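Local coordinates for surface presentation of antigens protein SpaO (Shigella flexneri, PDB 4TT9), which is required for invasion and for secretion of the three Ipa proteins, this chain being its C-terminal SpoA domain, of the FliN/MopA/SpaO family, at residues I50-N55 / H65-S70; I17-D22 / I56-S61; S61-G66 / S80-K85. One frame throughout, in Å; residues are numbered along the deposited sequence.

Contact 1 of 3, residues I50-N55 / H65-S70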
ATOM      1  N   ILE B  50      -7.015   6.185   6.644  1.00 60.09           N
ATOM      2  CA  ILE B  50      -6.064   5.251   6.065  1.00 54.46           C
ATOM      3  C   ILE B  50      -6.471   4.830   4.664  1.00 54.04           C
ATOM      4  O   ILE B  50      -5.631   4.405   3.880  1.00 53.29           O
ATOM      5  CB  ILE B  50      -5.841   4.015   6.970  1.00 45.05           C
ATOM      6  CG1 ILE B  50      -4.412   3.501   6.812  1.00 38.17           C
ATOM      7  CG2 ILE B  50      -6.875   2.926   6.704  1.00 46.25           C
ATOM      8  CD1 ILE B  50      -3.399   4.388   7.469  1.00 34.96           C
ATOM      9  N   VAL B  51      -7.756   4.956   4.351  1.00 48.98           N
ATOM     10  CA  VAL B  51      -8.245   4.546   3.045  1.00 40.66           C
ATOM     11  C   VAL B  51      -8.294   5.757   2.111  1.00 39.92           C
ATOM     12  O   VAL B  51      -8.419   5.625   0.893  1.00 39.88           O
ATOM     13  CB  VAL B  51      -9.620   3.860   3.163  1.00 37.66           C
ATOM     14  CG1 VAL B  51      -9.459   2.451   3.680  1.00 29.64           C
ATOM     15  CG2 VAL B  51     -10.537   4.649   4.092  1.00 39.99           C
ATOM     16  N   LYS B  52      -8.165   6.938   2.705  1.00 39.14           N
ATOM     17  CA  LYS B  52      -8.282   8.190   1.980  1.00 43.53           C
ATOM     18  C   LYS B  52      -6.931   8.860   1.749  1.00 50.17           C
ATOM     19  O   LYS B  52      -6.863   9.942   1.161  1.00 53.83           O
ATOM     20  CB  LYS B  52      -9.190   9.141   2.753  1.00 48.26           C
ATOM     21  CG  LYS B  52     -10.610   8.637   2.926  1.00 48.76           C
ATOM     22  CD  LYS B  52     -11.304   8.474   1.583  1.00 47.86           C
ATOM     23  CE  LYS B  52     -12.725   7.981   1.763  1.00 52.50           C
ATOM     24  NZ  LYS B  52     -13.266   7.440   0.489  1.00 55.99           N
ATOM     25  N   HIS B  53      -5.861   8.220   2.212  1.00 49.84           N
ATOM     26  CA  HIS B  53      -4.513   8.763   2.056  1.00 48.27           C
ATOM     27  C   HIS B  53      -3.511   7.708   1.616  1.00 42.30           C
ATOM     28  O   HIS B  53      -2.465   7.554   2.234  1.00 42.50           O
ATOM     29  CB  HIS B  53      -4.023   9.402   3.357  1.00 51.53           C
ATOM     30  CG  HIS B  53      -4.753  10.653   3.733  1.00 56.98           C
ATOM     31  ND1 HIS B  53      -6.016  10.637   4.288  1.00 57.30           N
ATOM     32  CD2 HIS B  53      -4.398  11.955   3.645  1.00 60.98           C
ATOM     33  CE1 HIS B  53      -6.408  11.879   4.520  1.00 58.78           C
ATOM     34  NE2 HIS B  53      -5.442  12.696   4.140  1.00 63.67           N
ATOM     35  N   VAL B  54      -3.833   6.977   0.554  1.00 39.21           N
ATOM     36  CA  VAL B  54      -2.878   6.051  -0.045  1.00 33.30           C
ATOM     37  C   VAL B  54      -1.831   6.854  -0.789  1.00 37.99           C
ATOM     38  O   VAL B  54      -2.162   7.799  -1.512  1.00 39.20           O
ATOM     39  CB  VAL B  54      -3.554   5.146  -1.063  1.00 34.26           C
ATOM     40  CG1 VAL B  54      -2.663   3.969  -1.391  1.00 26.03           C
ATOM     41  CG2 VAL B  54      -4.881   4.676  -0.522  1.00 33.22           C
ATOM     42  N   ASN B  55      -0.567   6.484  -0.598  1.00 46.17           N
ATOM     43  CA  ASN B  55       0.548   7.114  -1.297  1.00 37.00           C
ATOM     44  C   ASN B  55       0.904   6.314  -2.521  1.00 37.93           C
ATOM     45  O   ASN B  55       1.084   5.100  -2.441  1.00 35.13           O
ATOM     46  CB  ASN B  55       1.772   7.188  -0.391  1.00 33.17           C
ATOM     47  CG  ASN B  55       1.602   8.179   0.718  1.00 34.71           C
ATOM     48  OD1 ASN B  55       0.711   9.016   0.671  1.00 40.87           O
ATOM     49  ND2 ASN B  55       2.462   8.108   1.717  1.00 37.75           N
ATOM     50  N   HIS B  65      -1.040  10.823  -4.394  1.00 39.94           N
ATOM     51  CA  HIS B  65      -1.815  10.248  -3.300  1.00 37.28           C
ATOM     52  C   HIS B  65      -3.211   9.909  -3.784  1.00 34.65           C
ATOM     53  O   HIS B  65      -3.787  10.639  -4.582  1.00 41.97           O
ATOM     54  CB  HIS B  65      -1.909  11.241  -2.144  1.00 44.77           C
ATOM     55  CG  HIS B  65      -0.584  11.782  -1.704  1.00 58.81           C
ATOM     56  ND1 HIS B  65       0.110  11.264  -0.629  1.00 58.74           N
ATOM     57  CD2 HIS B  65       0.174  12.794  -2.186  1.00 67.59           C
ATOM     58  CE1 HIS B  65       1.238  11.938  -0.470  1.00 61.97           C
ATOM     59  NE2 HIS B  65       1.300  12.870  -1.404  1.00 69.64           N
ATOM     60  N   GLY B  66      -3.764   8.803  -3.314  1.00 32.78           N
ATOM     61  CA  GLY B  66      -5.084   8.414  -3.767  1.00 34.20           C
ATOM     62  C   GLY B  66      -6.007   7.871  -2.691  1.00 35.40           C
ATOM     63  O   GLY B  66      -5.609   7.676  -1.543  1.00 39.30           O
ATOM     64  N   GLU B  67      -7.246   7.606  -3.073  1.00 31.01           N
ATOM     65  CA  GLU B  67      -8.234   7.105  -2.135  1.00 33.03           C
ATOM     66  C   GLU B  67      -8.696   5.734  -2.595  1.00 36.37           C
ATOM     67  O   GLU B  67      -9.014   5.543  -3.765  1.00 39.18           O
ATOM     68  CB  GLU B  67      -9.424   8.063  -2.078  1.00 37.43           C
ATOM     69  CG  GLU B  67      -9.017   9.535  -2.105  1.00 49.33           C
ATOM     70  CD  GLU B  67     -10.113  10.446  -2.625  1.00 61.75           C
ATOM     71  OE1 GLU B  67     -11.301  10.115  -2.412  1.00 69.35           O
ATOM     72  OE2 GLU B  67      -9.786  11.488  -3.242  1.00 60.72           O
ATOM     73  N   LEU B  68      -8.736   4.776  -1.680  1.00 34.47           N
ATOM     74  CA  LEU B  68      -9.206   3.444  -2.026  1.00 34.19           C
ATOM     75  C   LEU B  68     -10.716   3.453  -2.006  1.00 44.67           C
ATOM     76  O   LEU B  68     -11.331   3.914  -1.044  1.00 44.30           O
ATOM     77  CB  LEU B  68      -8.665   2.406  -1.042  1.00 36.47           C
ATOM     78  CG  LEU B  68      -9.251   0.992  -1.044  1.00 33.96           C
ATOM     79  CD1 LEU B  68      -8.926   0.290  -2.326  1.00 31.14           C
ATOM     80  CD2 LEU B  68      -8.712   0.216   0.124  1.00 31.45           C
ATOM     81  N   VAL B  69     -11.316   2.968  -3.087  1.00 48.18           N
ATOM     82  CA  VAL B  69     -12.763   2.872  -3.163  1.00 40.75           C
ATOM     83  C   VAL B  69     -13.193   1.480  -3.614  1.00 40.66           C
ATOM     84  O   VAL B  69     -12.473   0.808  -4.354  1.00 42.64           O
ATOM     85  CB  VAL B  69     -13.346   3.935  -4.110  1.00 39.20           C
ATOM     86  CG1 VAL B  69     -13.113   5.329  -3.558  1.00 38.72           C
ATOM     87  CG2 VAL B  69     -12.742   3.803  -5.488  1.00 34.68           C
ATOM     88  N   SER B  70     -14.359   1.037  -3.158  1.00 38.35           N
ATOM     89  CA  SER B  70     -14.937  -0.182  -3.691  1.00 42.62           C
ATOM     90  C   SER B  70     -15.553   0.186  -5.012  1.00 50.36           C
ATOM     91  O   SER B  70     -16.077   1.282  -5.172  1.00 50.92           O
ATOM     92  CB  SER B  70     -16.046  -0.703  -2.787  1.00 44.98           C
ATOM     93  OG  SER B  70     -15.821  -0.364  -1.439  1.00 48.50           O
TER

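Contact 2 of 3, residues I17-D22 / I56-S61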
ATOM      1  N   ILE B  17       8.394   1.921 -21.672  1.00 61.43           N
ATOM      2  CA  ILE B  17       9.274   1.375 -20.647  1.00 59.62           C
ATOM      3  C   ILE B  17       8.480   0.966 -19.401  1.00 55.82           C
ATOM      4  O   ILE B  17       7.541   1.658 -19.007  1.00 59.28           O
ATOM      5  CB  ILE B  17      10.386   2.387 -20.299  1.00 65.03           C
ATOM      6  CG1 ILE B  17      10.704   2.364 -18.801  1.00 61.80           C
ATOM      7  CG2 ILE B  17       9.994   3.792 -20.753  1.00 66.62           C
ATOM      8  CD1 ILE B  17      11.739   3.387 -18.378  1.00 61.37           C
ATOM      9  N   ASN B  18       8.856  -0.157 -18.790  1.00 50.28           N
ATOM     10  CA  ASN B  18       8.093  -0.727 -17.682  1.00 48.64           C
ATOM     11  C   ASN B  18       8.580  -0.294 -16.297  1.00 51.15           C
ATOM     12  O   ASN B  18       9.770  -0.355 -16.008  1.00 50.41           O
ATOM     13  CB  ASN B  18       8.093  -2.252 -17.780  1.00 48.93           C
ATOM     14  CG  ASN B  18       7.301  -2.902 -16.674  1.00 48.25           C
ATOM     15  OD1 ASN B  18       7.767  -2.995 -15.544  1.00 50.75           O
ATOM     16  ND2 ASN B  18       6.100  -3.367 -16.991  1.00 48.50           N
ATOM     17  N   VAL B  19       7.648   0.122 -15.438  1.00 55.97           N
ATOM     18  CA  VAL B  19       7.983   0.598 -14.090  1.00 51.27           C
ATOM     19  C   VAL B  19       7.098   0.038 -12.973  1.00 49.50           C
ATOM     20  O   VAL B  19       5.981  -0.426 -13.216  1.00 49.09           O
ATOM     21  CB  VAL B  19       7.913   2.121 -13.997  1.00 45.61           C
ATOM     22  CG1 VAL B  19       9.049   2.764 -14.781  1.00 42.19           C
ATOM     23  CG2 VAL B  19       6.562   2.598 -14.482  1.00 44.85           C
ATOM     24  N   LYS B  20       7.612   0.137 -11.748  1.00 48.54           N
ATOM     25  CA  LYS B  20       7.034  -0.480 -10.558  1.00 49.15           C
ATOM     26  C   LYS B  20       6.264   0.552  -9.737  1.00 47.14           C
ATOM     27  O   LYS B  20       6.862   1.429  -9.111  1.00 49.49           O
ATOM     28  CB  LYS B  20       8.177  -1.098  -9.736  1.00 49.51           C
ATOM     29  CG  LYS B  20       7.851  -1.756  -8.387  1.00 52.39           C
ATOM     30  CD  LYS B  20       9.120  -2.465  -7.861  1.00 53.15           C
ATOM     31  CE  LYS B  20       9.182  -2.588  -6.344  1.00 55.33           C
ATOM     32  NZ  LYS B  20       9.256  -1.277  -5.648  1.00 57.30           N
ATOM     33  N   VAL B  21       4.937   0.450  -9.754  1.00 43.94           N
ATOM     34  CA  VAL B  21       4.092   1.367  -8.999  1.00 42.20           C
ATOM     35  C   VAL B  21       3.584   0.709  -7.709  1.00 44.51           C
ATOM     36  O   VAL B  21       3.115  -0.430  -7.720  1.00 44.89           O
ATOM     37  CB  VAL B  21       2.940   1.928  -9.866  1.00 45.76           C
ATOM     38  CG1 VAL B  21       3.496   2.497 -11.162  1.00 49.99           C
ATOM     39  CG2 VAL B  21       1.931   0.864 -10.189  1.00 49.39           C
ATOM     40  N   ASP B  22       3.733   1.406  -6.588  1.00 45.49           N
ATOM     41  CA  ASP B  22       3.331   0.856  -5.298  1.00 48.35           C
ATOM     42  C   ASP B  22       2.138   1.632  -4.757  1.00 51.09           C
ATOM     43  O   ASP B  22       2.080   2.859  -4.881  1.00 53.67           O
ATOM     44  CB  ASP B  22       4.482   0.928  -4.285  1.00 54.35           C
ATOM     45  CG  ASP B  22       5.405  -0.282  -4.341  1.00 61.00           C
ATOM     46  OD1 ASP B  22       4.958  -1.358  -4.776  1.00 62.84           O
ATOM     47  OD2 ASP B  22       6.581  -0.156  -3.929  1.00 64.48           O
ATOM     48  N   ILE B  56       1.006   6.980  -3.659  1.00 40.17           N
ATOM     49  CA  ILE B  56       1.329   6.261  -4.875  1.00 36.78           C
ATOM     50  C   ILE B  56       2.787   6.508  -5.209  1.00 39.85           C
ATOM     51  O   ILE B  56       3.216   7.655  -5.333  1.00 41.33           O
ATOM     52  CB  ILE B  56       0.411   6.663  -6.027  1.00 37.74           C
ATOM     53  CG1 ILE B  56      -1.033   6.725  -5.522  1.00 32.40           C
ATOM     54  CG2 ILE B  56       0.547   5.682  -7.193  1.00 38.72           C
ATOM     55  CD1 ILE B  56      -2.050   7.168  -6.548  1.00 32.08           C
ATOM     56  N   LYS B  57       3.543   5.418  -5.327  1.00 37.93           N
ATOM     57  CA  LYS B  57       4.970   5.487  -5.566  1.00 36.06           C
ATOM     58  C   LYS B  57       5.302   4.824  -6.885  1.00 36.72           C
ATOM     59  O   LYS B  57       4.714   3.805  -7.236  1.00 37.05           O
ATOM     60  CB  LYS B  57       5.742   4.789  -4.448  1.00 38.83           C
ATOM     61  CG  LYS B  57       5.854   5.567  -3.148  1.00 38.92           C
ATOM     62  CD  LYS B  57       6.891   4.904  -2.255  1.00 42.36           C
ATOM     63  CE  LYS B  57       7.218   5.733  -1.032  1.00 48.89           C
ATOM     64  NZ  LYS B  57       8.177   5.011  -0.143  1.00 55.33           N
ATOM     65  N   VAL B  58       6.236   5.410  -7.618  1.00 34.36           N
ATOM     66  CA  VAL B  58       6.733   4.787  -8.830  1.00 49.28           C
ATOM     67  C   VAL B  58       8.231   4.599  -8.660  1.00 53.20           C
ATOM     68  O   VAL B  58       8.948   5.577  -8.475  1.00 62.51           O
ATOM     69  CB  VAL B  58       6.465   5.662 -10.058  1.00 46.78           C
ATOM     70  CG1 VAL B  58       7.107   5.058 -11.288  1.00 45.59           C
ATOM     71  CG2 VAL B  58       4.974   5.826 -10.269  1.00 46.89           C
ATOM     72  N   ASN B  59       8.699   3.354  -8.709  1.00 47.67           N
ATOM     73  CA  ASN B  59      10.108   3.051  -8.449  1.00 48.53           C
ATOM     74  C   ASN B  59      10.647   3.702  -7.183  1.00 53.95           C
ATOM     75  O   ASN B  59      11.798   4.151  -7.157  1.00 61.78           O
ATOM     76  CB  ASN B  59      11.001   3.402  -9.650  1.00 44.21           C
ATOM     77  CG  ASN B  59      10.716   2.532 -10.846  1.00 43.47           C
ATOM     78  OD1 ASN B  59      10.024   1.525 -10.734  1.00 45.48           O
ATOM     79  ND2 ASN B  59      11.247   2.905 -11.992  1.00 45.57           N
ATOM     80  N   GLY B  60       9.810   3.759  -6.148  1.00 46.50           N
ATOM     81  CA  GLY B  60      10.219   4.303  -4.870  1.00 44.29           C
ATOM     82  C   GLY B  60      10.003   5.796  -4.748  1.00 46.03           C
ATOM     83  O   GLY B  60      10.184   6.358  -3.669  1.00 49.14           O
ATOM     84  N   SER B  61       9.623   6.442  -5.847  1.00 48.50           N
ATOM     85  CA  SER B  61       9.367   7.885  -5.843  1.00 50.19           C
ATOM     86  C   SER B  61       7.895   8.220  -5.589  1.00 43.62           C
ATOM     87  O   SER B  61       7.013   7.659  -6.226  1.00 44.44           O
ATOM     88  CB  SER B  61       9.813   8.527  -7.168  1.00 52.83           C
ATOM     89  OG  SER B  61      11.201   8.827  -7.193  1.00 54.44           O
TER
HETATM   90  O   HOH W   1       7.867   2.287  -5.800  1.00 41.37           O

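Contact 3 of 3, residues S61-G66 / S80-K85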
ATOM      1  N   SER B  61       9.623   6.442  -5.847  1.00 48.50           N
ATOM      2  CA  SER B  61       9.367   7.885  -5.843  1.00 50.19           C
ATOM      3  C   SER B  61       7.895   8.220  -5.589  1.00 43.62           C
ATOM      4  O   SER B  61       7.013   7.659  -6.226  1.00 44.44           O
ATOM      5  CB  SER B  61       9.813   8.527  -7.168  1.00 52.83           C
ATOM      6  OG  SER B  61      11.201   8.827  -7.193  1.00 54.44           O
ATOM      7  N   LEU B  62       7.649   9.149  -4.668  1.00 38.67           N
ATOM      8  CA  LEU B  62       6.310   9.661  -4.394  1.00 36.22           C
ATOM      9  C   LEU B  62       5.810  10.468  -5.566  1.00 44.67           C
ATOM     10  O   LEU B  62       6.323  11.549  -5.841  1.00 45.28           O
ATOM     11  CB  LEU B  62       6.334  10.581  -3.174  1.00 43.91           C
ATOM     12  CG  LEU B  62       4.972  10.974  -2.585  1.00 41.27           C
ATOM     13  CD1 LEU B  62       4.327   9.766  -1.933  1.00 33.98           C
ATOM     14  CD2 LEU B  62       5.061  12.129  -1.597  1.00 39.50           C
ATOM     15  N   VAL B  63       4.790   9.968  -6.247  1.00 42.13           N
ATOM     16  CA  VAL B  63       4.261  10.683  -7.392  1.00 41.14           C
ATOM     17  C   VAL B  63       2.844  11.175  -7.156  1.00 37.53           C
ATOM     18  O   VAL B  63       2.273  11.835  -8.014  1.00 40.38           O
ATOM     19  CB  VAL B  63       4.279   9.803  -8.633  1.00 42.25           C
ATOM     20  CG1 VAL B  63       5.693   9.549  -9.069  1.00 46.43           C
ATOM     21  CG2 VAL B  63       3.596   8.499  -8.337  1.00 40.76           C
ATOM     22  N   GLY B  64       2.268  10.851  -6.004  1.00 36.50           N
ATOM     23  CA  GLY B  64       0.914  11.296  -5.716  1.00 34.97           C
ATOM     24  C   GLY B  64       0.250  10.563  -4.575  1.00 36.10           C
ATOM     25  O   GLY B  64       0.887   9.782  -3.876  1.00 43.49           O
ATOM     26  N   HIS B  65      -1.040  10.823  -4.394  1.00 39.94           N
ATOM     27  CA  HIS B  65      -1.815  10.248  -3.300  1.00 37.28           C
ATOM     28  C   HIS B  65      -3.211   9.909  -3.784  1.00 34.65           C
ATOM     29  O   HIS B  65      -3.787  10.639  -4.582  1.00 41.97           O
ATOM     30  CB  HIS B  65      -1.909  11.241  -2.144  1.00 44.77           C
ATOM     31  CG  HIS B  65      -0.584  11.782  -1.704  1.00 58.81           C
ATOM     32  ND1 HIS B  65       0.110  11.264  -0.629  1.00 58.74           N
ATOM     33  CD2 HIS B  65       0.174  12.794  -2.186  1.00 67.59           C
ATOM     34  CE1 HIS B  65       1.238  11.938  -0.470  1.00 61.97           C
ATOM     35  NE2 HIS B  65       1.300  12.870  -1.404  1.00 69.64           N
ATOM     36  N   GLY B  66      -3.764   8.803  -3.314  1.00 32.78           N
ATOM     37  CA  GLY B  66      -5.084   8.414  -3.767  1.00 34.20           C
ATOM     38  C   GLY B  66      -6.007   7.871  -2.691  1.00 35.40           C
ATOM     39  O   GLY B  66      -5.609   7.676  -1.543  1.00 39.30           O
ATOM     40  N   SER B  80      -6.139  11.776  -5.964  1.00 42.04           N
ATOM     41  CA  SER B  80      -6.486  13.035  -5.334  1.00 44.97           C
ATOM     42  C   SER B  80      -5.381  14.050  -5.527  1.00 42.32           C
ATOM     43  O   SER B  80      -5.624  15.253  -5.440  1.00 48.04           O
ATOM     44  CB  SER B  80      -6.759  12.823  -3.846  1.00 52.19           C
ATOM     45  OG  SER B  80      -5.719  12.086  -3.227  1.00 54.12           O
ATOM     46  N   SER B  81      -4.169  13.560  -5.781  1.00 39.63           N
ATOM     47  CA  SER B  81      -3.030  14.417  -6.092  1.00 35.89           C
ATOM     48  C   SER B  81      -1.985  13.650  -6.902  1.00 35.28           C
ATOM     49  O   SER B  81      -1.777  12.463  -6.684  1.00 40.53           O
ATOM     50  CB  SER B  81      -2.418  15.020  -4.821  1.00 36.34           C
ATOM     51  OG  SER B  81      -2.187  14.049  -3.820  1.00 44.68           O
ATOM     52  N   TRP B  82      -1.348  14.330  -7.853  1.00 45.83           N
ATOM     53  CA  TRP B  82      -0.353  13.702  -8.714  1.00 44.24           C
ATOM     54  C   TRP B  82       0.765  14.688  -8.975  1.00 46.33           C
ATOM     55  O   TRP B  82       0.522  15.777  -9.476  1.00 47.16           O
ATOM     56  CB  TRP B  82      -0.983  13.284 -10.031  1.00 44.10           C
ATOM     57  CG  TRP B  82      -0.234  12.205 -10.719  1.00 40.64           C
ATOM     58  CD1 TRP B  82       0.433  12.299 -11.896  1.00 38.78           C
ATOM     59  CD2 TRP B  82      -0.064  10.857 -10.267  1.00 35.06           C
ATOM     60  NE1 TRP B  82       0.990  11.089 -12.219  1.00 42.19           N
ATOM     61  CE2 TRP B  82       0.703  10.187 -11.229  1.00 40.19           C
ATOM     62  CE3 TRP B  82      -0.495  10.151  -9.140  1.00 36.14           C
ATOM     63  CZ2 TRP B  82       1.059   8.842 -11.099  1.00 43.96           C
ATOM     64  CZ3 TRP B  82      -0.149   8.819  -9.013  1.00 32.95           C
ATOM     65  CH2 TRP B  82       0.617   8.178  -9.984  1.00 38.03           C
ATOM     66  N   MET B  83       1.992  14.295  -8.658  1.00 51.95           N
ATOM     67  CA  MET B  83       3.074  15.253  -8.476  1.00 60.78           C
ATOM     68  C   MET B  83       4.170  15.235  -9.547  1.00 69.26           C
ATOM     69  O   MET B  83       5.331  15.507  -9.242  1.00 75.61           O
ATOM     70  CB  MET B  83       3.695  15.033  -7.092  1.00 59.68           C
ATOM     71  CG  MET B  83       2.679  15.100  -5.959  1.00 58.06           C
ATOM     72  SD  MET B  83       3.128  14.103  -4.526  1.00 79.54           S
ATOM     73  CE  MET B  83       4.758  14.740  -4.159  1.00 50.72           C
ATOM     74  N   VAL B  84       3.810  14.945 -10.797  1.00 70.93           N
ATOM     75  CA  VAL B  84       4.811  14.874 -11.869  1.00 74.13           C
ATOM     76  C   VAL B  84       4.188  14.932 -13.263  1.00 71.82           C
ATOM     77  O   VAL B  84       3.058  14.492 -13.463  1.00 70.65           O
ATOM     78  CB  VAL B  84       5.678  13.594 -11.745  1.00 83.33           C
ATOM     79  CG1 VAL B  84       4.900  12.367 -12.200  1.00 80.02           C
ATOM     80  CG2 VAL B  84       6.974  13.743 -12.532  1.00 83.51           C
ATOM     81  N   LYS B  85       4.918  15.485 -14.226  1.00 74.35           N
ATOM     82  CA  LYS B  85       4.433  15.512 -15.603  1.00 72.50           C
ATOM     83  C   LYS B  85       5.561  15.406 -16.615  1.00 70.29           C
ATOM     84  O   LYS B  85       5.321  15.106 -17.780  1.00 71.98           O
ATOM     85  CB  LYS B  85       3.595  16.762 -15.874  1.00 71.18           C
ATOM     86  CG  LYS B  85       2.359  16.497 -16.724  1.00 66.84           C
ATOM     87  CD  LYS B  85       1.538  17.759 -16.917  1.00 66.22           C
ATOM     88  CE  LYS B  85       1.204  18.429 -15.593  1.00 63.00           C
ATOM     89  NZ  LYS B  85       0.412  19.681 -15.785  1.00 65.26           N
TER

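Contact 1 of 3, residues I50-N55 / H65-S70
Val54 and Asn55 pair with Gly66 and His65 in the beta hairpin of strands 54-58 and 61-70, here at the end away from its turn, where residues 51-53 lead into the strand without regular pairing. Backbone bonds carry most of the contact. Val54 and Gly66 form a hydrogen-bonded antiparallel pair: Gly66 N reaches Val54 O at 2.6 Å, and Val54 N gives a more bent bond to Gly66 O. Beyond it, Leu68 N donates to Val51 O at 2.7 Å, which ties the irregular approach to the strand. Val51 O also receives a CA-H...O contact from Glu67 CA.

Apolar contacts lie on the face of Val54 and Leu68. Val54 CG2, anti to its carbonyl carbon, comes within 4.4 Å of Leu68 CB. Val51 CG1 meets Leu68 CD2 at 4.3 Å. Leu68 of the second subunit packs on this Leu68, so the patch runs into the dimer interface; Tyr75 of that subunit packs on Val51.

Lys52 and Glu67 meet by their aliphatic parts. The bent chain of Lys52 crosses Glu67 obliquely, CD against CB, and Lys52 NZ stays 4.4 Å from Glu67 OE1, beyond a salt bridge, where a weak attraction may remain.

Asn55 and His65, a non-hydrogen-bonded pair, send their side chains side by side in the same direction, amide and ring planes 80° apart. His65 ND1 donates to Asn55 OD1 at 2.7 Å, bent to 132° at the hydrogen and standing above the amide carbonyl plane.

Contact 2 of 3, residues I17-D22 / I56-S61
Asn59 has its CG anti to its own carbonyl carbon and beside the backbone N (chi1 -66°). Its OD1 accepts from Lys20 N at 3.0 Å, the donor tilted from the amide plane. Lys20 O in turn accepts from Asn59 N in a nearly straight bond of 2.7 Å, so one asparagine grips both backbone polar atoms of Lys20. Asn59 ND2 lies 3.6 Å from Val19 CG1, the two side chains crossing at about a right angle.

On the face of Val21 and Val58, a non-hydrogen-bonded antiparallel pair, Val58 CG1 is anti to the backbone N (chi1 175°) and the two branches divide their partners. Val58 CG2 lies 3.8 Å from Val21 CG1, side chains alongside and pointing the same way, while Val58 CG1 meets Val19 CG2 at 4.1 Å.

Asp22 and Lys57 follow as a hydrogen-bonded pair, with N-to-O bonds in both directions and Asp22 CB against Lys57 CB at 4.1 Å; the ladder continues to Ile24 and Asn55. Lys57 then extends away to a salt bridge with Glu27. The Lys20 chain bends at its end, and Lys20 NZ lies 3.4 Å from Asp22 OD2, a salt bridge whose hydrogen bond is weak. The type I' turn from Val58 to Ser61 is the tip of the hairpin of strands 54-58 and 61-70.

Strand 18-22 thus lies antiparallel to strand 56-58, their directions 163° apart. Residues 18-22 of strand 18-31 also pair with an antiparallel strand of the second subunit, extending the sheet across the interface. On the other side of 54-58 lies strand 61-70, to which Ile56 bonds by its backbone.

Contact 3 of 3, residues S61-G66 / S80-K85
A classic beta bulge, Ser80 and Ser81 both facing His65, starts the antiparallel pairing of strand 81-82 with strand 61-70 near the C-terminus of the SpoA domain. His65 O accepts three bonds, from Ser80 N, Ser81 N and Ser80 OG; the two N-H groups lie in the carbonyl plane, and OG, 2.8 Å away, stands above it. His65 N returns a bond to Ser81 O, and Met83 N reaches Val63 O at 2.6 Å.

Trp82 CG is anti to the backbone N (chi1 -157°), and the indole runs alongside Val63. Val63 CB sits over its six-membered ring, 4.3 Å from the centroid, in a CH-pi contact; Val63 CG2 touches Trp82 CH2 at 3.4 Å, and Val63 O lies over the ring face. Gly64 meets Trp82 at CA-CA 4.0 Å, where a CB would clash with Ser81 O and the indole.

On the face opposite Trp82, Met83 SD approaches the His65 ring obliquely, and Met83 CE meets Leu62 CD2 at 3.7 Å. Strand 54-58 flanks strand 61-70 on its other edge, with Ile56 against Trp82 and facing the bulge of Val63 and Gly64; Val39 of the second subunit packs on Trp82.

All three contacts belong to one antiparallel sheet, 18-31 beside 54-58 beside 61-70, the last also pairing with both 75-79 and 81-82. The centres of contacts 1 and 2 lie about 17 Å apart, and contact 3 is centred nearer to each. Along the chain the segments of contacts 1 and 2 alternate, whereas contact 2 closes at Ser61, where contact 3 opens. Contacts 1 and 3 share His65 and Gly66. Ile56 of contact 2 touches both others: CD1 packs on Gly66 and on Trp82, and its N and O probably bond to Gly64 O and Val63 N. The sheet continues into the second subunit through residues 18-22; contacts 1 and 3 meet that subunit by packing, contact 3 through Trp82 alone.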